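Local coordinates for putative ABC-transporter ATP-binding protein (Alicyclobacillus acidocaldarius, PDB 1Z47) that probably binds and hydrolyses ATP as the motor subunit of an ABC transporter thought to import sulfate, at residues W252-Q257 against I261-A266; I317-G322 against V343-T348. All blocks are in the same frame, centred on the assembly; numbering follows the deposited sequence.

Interaction 1: residues W252-Q257 against I261-A266; sequences WTRAVQ and IEVAGA
Arg254 reaches across to the backbone of Glu262: its NE donates to the carbonyl O of Glu262 at 2.9 Å, with an N-H...O angle of 148° and the oxygen close to the guanidinium plane. The same flat group is held at NH1 by the carbonyl O of Thr253 (3.0 Å) and by a salt bridge to Glu323, while NH2 is joined through one water to Ala264 N. Partners on all three nitrogens fix its rotation. The bend at chi2 (-68°) turns the guanidinium back over its own strand, within range of Thr253. Beneath the polar end, Arg254 CB packs on Ile261 CG2 at 3.7 Å, and that methyl also meets Val256 CG2 at 4.1 Å. Glu262 makes no salt bridge with Arg254; its carboxylate stands at about a right angle to the guanidinium, and OE1 takes a bond from a second water that itself accepts from Ala255 N. A leucine in place of Arg254 would probably leave Glu323 without its counter-charge and the Glu262 carbonyl without its donor. The contact belongs to the CysA C-terminal regulatory domain, where strand 250-255 pairs with 279-284 and the hairpin of 260-262 with 267-269 folds against it, Ile261 reaching Val282 of strand 279-284.

Interaction 2: residues I317-G322 against V343-T348; sequences IRTKDG and VHMNVT
Met345 and Ile317 meet tip to tip, Ile317 CD1 lying 3.6 Å from Met345 CG and almost as near to its SD. The methionine chain bends at its last torsion (chi3 -111°), which carries the terminal methyl past the isoleucine to Thr319. There Met345 CE and Thr319 CG2 are 3.4 Å apart, closer than usual for two carbons, with the side chains crossing at about a right angle. This is the tight part of the contact. Thr319 offers its methyl to the methionine while its OG1 bonds to Glu323 N, so one residue serves both the apolar core and the turn that follows. The other end is looser: Ile317 CG2 and Val343 CG2 stand 4.2 Å apart, in ordinary van der Waals contact. All four touching residues are buried, and what joins them is apolar contact alone. Solvent lies beyond Thr319, where a type I turn, closed by Gly322 N bonding to Thr319 O at 3.0 Å, carries the exposed Lys320 and Asp321. Gly322 ends the turn at a positive phi of 87°, where a side chain would be jammed against the preceding carbonyl. The two strand segments run nearly perpendicular, 89° apart with axes 9.4 Å from each other, and side chains bridge the gap. In this all-beta C-terminal part, strand 301-308 pairs with both 312-319 and 342-347 in one strongly twisted antiparallel sheet; its Ala301 touches Ile317 and Met345, while Trp325 of strand 324-330 packs on Ile317 and Thr319.

Overall arrangement
Interactions 1 and 2 follow one another along the chain and lie about 12 Å apart, centre to centre, in the all-beta C-terminal part of the protein. They touch directly: Ala264 CB packs on Met345 CB at 3.7 Å, and Val263 CG1 on Val347 CG2 at 3.8 Å, so the turn after strand 260-262 rests on strand 342-347. Glu323 gives a second connection, pairing with Arg254 of interaction 1 through its carboxylate and with Thr319 of interaction 2 through its backbone N. Both centres are about 31 Å from the centre of the chain. They lie in a different part of the chain from the probable Walker A P-loop at Gly48 to Thr55.

Interaction 1: residues W252-Q257 against I261-A266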
loop_
_atom_site.group_PDB
_atom_site.type_symbol
_atom_site.label_atom_id
_atom_site.label_comp_id
_atom_site.label_asym_id
_atom_site.label_seq_id
_atom_site.Cartn_x
_atom_site.Cartn_y
_atom_site.Cartn_z
ATOM N N TRP B 252 7.144 17.999 -13.230
ATOM C CA TRP B 252 6.619 19.006 -14.137
ATOM C C TRP B 252 7.614 19.354 -15.208
ATOM O O TRP B 252 8.811 19.174 -15.033
ATOM C CB TRP B 252 6.273 20.301 -13.411
ATOM C CG TRP B 252 5.550 20.130 -12.155
ATOM C CD1 TRP B 252 6.077 20.185 -10.908
ATOM C CD2 TRP B 252 4.148 19.907 -11.995
ATOM N NE1 TRP B 252 5.091 20.021 -9.972
ATOM C CE2 TRP B 252 3.896 19.845 -10.613
ATOM C CE3 TRP B 252 3.079 19.752 -12.887
ATOM C CZ2 TRP B 252 2.616 19.636 -10.093
ATOM C CZ3 TRP B 252 1.800 19.542 -12.371
ATOM C CH2 TRP B 252 1.584 19.487 -10.991
ATOM N N THR B 253 7.098 19.901 -16.304
ATOM C CA THR B 253 7.946 20.279 -17.415
ATOM C C THR B 253 8.299 21.754 -17.269
ATOM O O THR B 253 7.496 22.559 -16.791
ATOM C CB THR B 253 7.218 20.067 -18.768
ATOM O OG1 THR B 253 6.801 18.698 -18.868
ATOM C CG2 THR B 253 8.146 20.399 -19.955
ATOM N N ARG B 254 9.508 22.090 -17.671
ATOM C CA ARG B 254 9.960 23.476 -17.663
ATOM C C ARG B 254 10.853 23.585 -18.873
ATOM O O ARG B 254 11.457 22.598 -19.293
ATOM C CB ARG B 254 10.780 23.841 -16.395
ATOM C CG ARG B 254 9.983 23.946 -15.100
ATOM C CD ARG B 254 9.023 25.098 -15.051
ATOM N NE ARG B 254 8.371 25.199 -13.744
ATOM C CZ ARG B 254 7.221 24.598 -13.408
ATOM N NH1 ARG B 254 6.569 23.834 -14.275
ATOM N NH2 ARG B 254 6.704 24.790 -12.203
ATOM N N ALA B 255 10.918 24.780 -19.458
ATOM C CA ALA B 255 11.778 25.000 -20.623
ATOM C C ALA B 255 13.006 25.724 -20.087
ATOM O O ALA B 255 12.887 26.590 -19.225
ATOM C CB ALA B 255 11.063 25.885 -21.678
ATOM N N VAL B 256 14.172 25.380 -20.596
ATOM C CA VAL B 256 15.393 26.016 -20.135
ATOM C C VAL B 256 15.627 27.372 -20.822
ATOM O O VAL B 256 15.504 27.475 -22.040
ATOM C CB VAL B 256 16.590 25.123 -20.447
ATOM C CG1 VAL B 256 17.868 25.790 -19.997
ATOM C CG2 VAL B 256 16.387 23.759 -19.804
ATOM N N GLN B 257 15.931 28.408 -20.041
ATOM C CA GLN B 257 16.241 29.725 -20.609
ATOM C C GLN B 257 17.286 30.355 -19.680
ATOM O O GLN B 257 17.142 30.307 -18.450
ATOM C CB GLN B 257 14.978 30.588 -20.705
ATOM C CG GLN B 257 15.125 31.783 -21.659
ATOM C CD GLN B 257 13.792 32.487 -21.918
ATOM O OE1 GLN B 257 12.799 32.184 -21.270
ATOM N NE2 GLN B 257 13.776 33.429 -22.858
ATOM N N ILE B 261 15.787 26.964 -14.937
ATOM C CA ILE B 261 14.352 26.833 -15.055
ATOM C C ILE B 261 13.774 27.529 -13.828
ATOM O O ILE B 261 14.455 27.663 -12.808
ATOM C CB ILE B 261 13.881 25.362 -15.111
ATOM C CG1 ILE B 261 14.416 24.578 -13.904
ATOM C CG2 ILE B 261 14.325 24.744 -16.430
ATOM C CD1 ILE B 261 13.787 23.175 -13.766
ATOM N N GLU B 262 12.536 27.986 -13.933
ATOM C CA GLU B 262 11.885 28.691 -12.832
ATOM C C GLU B 262 10.917 27.786 -12.076
ATOM O O GLU B 262 9.908 27.353 -12.629
ATOM C CB GLU B 262 11.130 29.910 -13.363
ATOM C CG GLU B 262 11.382 30.199 -14.850
ATOM C CD GLU B 262 10.585 29.285 -15.803
ATOM O OE1 GLU B 262 10.838 28.055 -15.836
ATOM O OE2 GLU B 262 9.700 29.815 -16.519
ATOM N N VAL B 263 11.230 27.527 -10.812
ATOM C CA VAL B 263 10.395 26.680 -9.973
ATOM C C VAL B 263 10.038 27.432 -8.692
ATOM O O VAL B 263 10.902 27.711 -7.858
ATOM C CB VAL B 263 11.136 25.352 -9.631
ATOM C CG1 VAL B 263 10.242 24.424 -8.870
ATOM C CG2 VAL B 263 11.621 24.683 -10.913
ATOM N N ALA B 264 8.764 27.788 -8.561
ATOM C CA ALA B 264 8.262 28.493 -7.378
ATOM C C ALA B 264 9.059 29.748 -7.003
ATOM O O ALA B 264 9.497 29.895 -5.856
ATOM C CB ALA B 264 8.228 27.528 -6.186
ATOM N N GLY B 265 9.240 30.658 -7.954
ATOM C CA GLY B 265 9.996 31.865 -7.663
ATOM C C GLY B 265 11.457 31.581 -7.358
ATOM O O GLY B 265 12.106 32.310 -6.613
ATOM N N ALA B 266 11.984 30.506 -7.921
ATOM C CA ALA B 266 13.378 30.163 -7.698
ATOM C C ALA B 266 13.966 29.732 -9.025
ATOM O O ALA B 266 13.309 29.048 -9.804
ATOM C CB ALA B 266 13.487 29.034 -6.687
HETATM O O HOH W 1 6.920 27.327 -10.347
HETATM O O HOH W 2 9.191 26.825 -18.184
#

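Interaction 2: residues I317-G322 against V343-T348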
loop_
_atom_site.group_PDB
_atom_site.type_symbol
_atom_site.label_atom_id
_atom_site.label_comp_id
_atom_site.label_asym_id
_atom_site.label_seq_id
_atom_site.Cartn_x
_atom_site.Cartn_y
_atom_site.Cartn_z
ATOM N N ILE B 317 -1.421 21.961 -2.693
ATOM C CA ILE B 317 -1.538 23.385 -3.043
ATOM C C ILE B 317 -1.580 23.596 -4.566
ATOM O O ILE B 317 -0.991 22.822 -5.333
ATOM C CB ILE B 317 -0.354 24.187 -2.476
ATOM C CG1 ILE B 317 0.951 23.628 -3.034
ATOM C CG2 ILE B 317 -0.375 24.127 -0.936
ATOM C CD1 ILE B 317 2.197 24.386 -2.637
ATOM N N ARG B 318 -2.286 24.643 -4.993
ATOM C CA ARG B 318 -2.421 24.976 -6.417
ATOM C C ARG B 318 -1.717 26.285 -6.701
ATOM O O ARG B 318 -2.064 27.317 -6.127
ATOM C CB ARG B 318 -3.886 25.141 -6.797
ATOM C CG ARG B 318 -4.116 25.477 -8.278
ATOM C CD ARG B 318 -5.554 25.920 -8.498
ATOM N NE ARG B 318 -6.473 25.040 -7.783
ATOM C CZ ARG B 318 -6.775 23.803 -8.167
ATOM N NH1 ARG B 318 -7.610 23.065 -7.446
ATOM N NH2 ARG B 318 -6.261 23.313 -9.290
ATOM N N THR B 319 -0.726 26.238 -7.576
ATOM C CA THR B 319 0.019 27.434 -7.949
ATOM C C THR B 319 -0.834 28.352 -8.806
ATOM O O THR B 319 -1.943 28.002 -9.218
ATOM C CB THR B 319 1.246 27.083 -8.769
ATOM O OG1 THR B 319 0.836 26.548 -10.037
ATOM C CG2 THR B 319 2.065 26.077 -8.049
ATOM N N LYS B 320 -0.297 29.532 -9.078
ATOM C CA LYS B 320 -0.971 30.524 -9.912
ATOM C C LYS B 320 -1.229 29.927 -11.302
ATOM O O LYS B 320 -2.294 30.128 -11.887
ATOM C CB LYS B 320 -0.088 31.771 -10.032
ATOM C CG LYS B 320 1.241 31.524 -10.759
ATOM C CD LYS B 320 2.094 30.483 -10.039
ATOM C CE LYS B 320 3.219 29.967 -10.920
ATOM N NZ LYS B 320 4.140 29.101 -10.136
ATOM N N ASP B 321 -0.247 29.180 -11.797
ATOM C CA ASP B 321 -0.297 28.526 -13.103
ATOM C C ASP B 321 -1.190 27.269 -13.125
ATOM O O ASP B 321 -1.303 26.591 -14.143
ATOM C CB ASP B 321 1.132 28.171 -13.537
ATOM C CG ASP B 321 1.188 27.528 -14.912
ATOM O OD1 ASP B 321 1.002 26.290 -14.998
ATOM O OD2 ASP B 321 1.405 28.258 -15.911
ATOM N N GLY B 322 -1.814 26.945 -11.999
ATOM C CA GLY B 322 -2.712 25.798 -11.968
ATOM C C GLY B 322 -2.098 24.436 -11.686
ATOM O O GLY B 322 -2.741 23.395 -11.882
ATOM N N VAL B 343 0.121 30.753 0.153
ATOM C CA VAL B 343 1.465 30.387 0.591
ATOM C C VAL B 343 2.594 30.555 -0.413
ATOM O O VAL B 343 2.377 30.628 -1.626
ATOM C CB VAL B 343 1.531 28.911 1.063
ATOM C CG1 VAL B 343 0.688 28.716 2.315
ATOM C CG2 VAL B 343 1.059 27.984 -0.064
ATOM N N HIS B 344 3.803 30.577 0.140
ATOM C CA HIS B 344 5.063 30.699 -0.580
ATOM C C HIS B 344 5.694 29.320 -0.490
ATOM O O HIS B 344 5.611 28.681 0.560
ATOM C CB HIS B 344 5.958 31.730 0.129
ATOM C CG HIS B 344 7.411 31.643 -0.232
ATOM N ND1 HIS B 344 7.984 32.414 -1.221
ATOM C CD2 HIS B 344 8.412 30.886 0.276
ATOM C CE1 HIS B 344 9.273 32.138 -1.307
ATOM N NE2 HIS B 344 9.559 31.213 -0.409
ATOM N N MET B 345 6.307 28.866 -1.587
ATOM C CA MET B 345 6.966 27.560 -1.663
ATOM C C MET B 345 8.475 27.690 -1.623
ATOM O O MET B 345 9.030 28.685 -2.074
ATOM C CB MET B 345 6.605 26.842 -2.964
ATOM C CG MET B 345 5.188 26.343 -3.051
ATOM S SD MET B 345 4.823 25.836 -4.748
ATOM C CE MET B 345 3.678 27.090 -5.207
ATOM N N ASN B 346 9.132 26.656 -1.116
ATOM C CA ASN B 346 10.578 26.639 -1.009
ATOM C C ASN B 346 11.112 25.264 -1.385
ATOM O O ASN B 346 11.239 24.378 -0.526
ATOM C CB ASN B 346 10.990 26.947 0.424
ATOM C CG ASN B 346 12.442 27.338 0.539
ATOM O OD1 ASN B 346 13.312 26.833 -0.182
ATOM N ND2 ASN B 346 12.719 28.238 1.465
ATOM N N VAL B 347 11.439 25.077 -2.659
ATOM C CA VAL B 347 11.954 23.794 -3.100
ATOM C C VAL B 347 13.367 23.692 -2.561
ATOM O O VAL B 347 14.158 24.583 -2.805
ATOM C CB VAL B 347 11.935 23.714 -4.641
ATOM C CG1 VAL B 347 12.583 22.429 -5.129
ATOM C CG2 VAL B 347 10.500 23.804 -5.113
ATOM N N THR B 348 13.669 22.624 -1.815
ATOM C CA THR B 348 15.002 22.442 -1.230
ATOM C C THR B 348 15.911 21.422 -1.922
ATOM O O THR B 348 17.126 21.541 -1.843
ATOM C CB THR B 348 14.918 22.070 0.289
ATOM O OG1 THR B 348 14.319 20.775 0.447
ATOM C CG2 THR B 348 14.099 23.112 1.046
#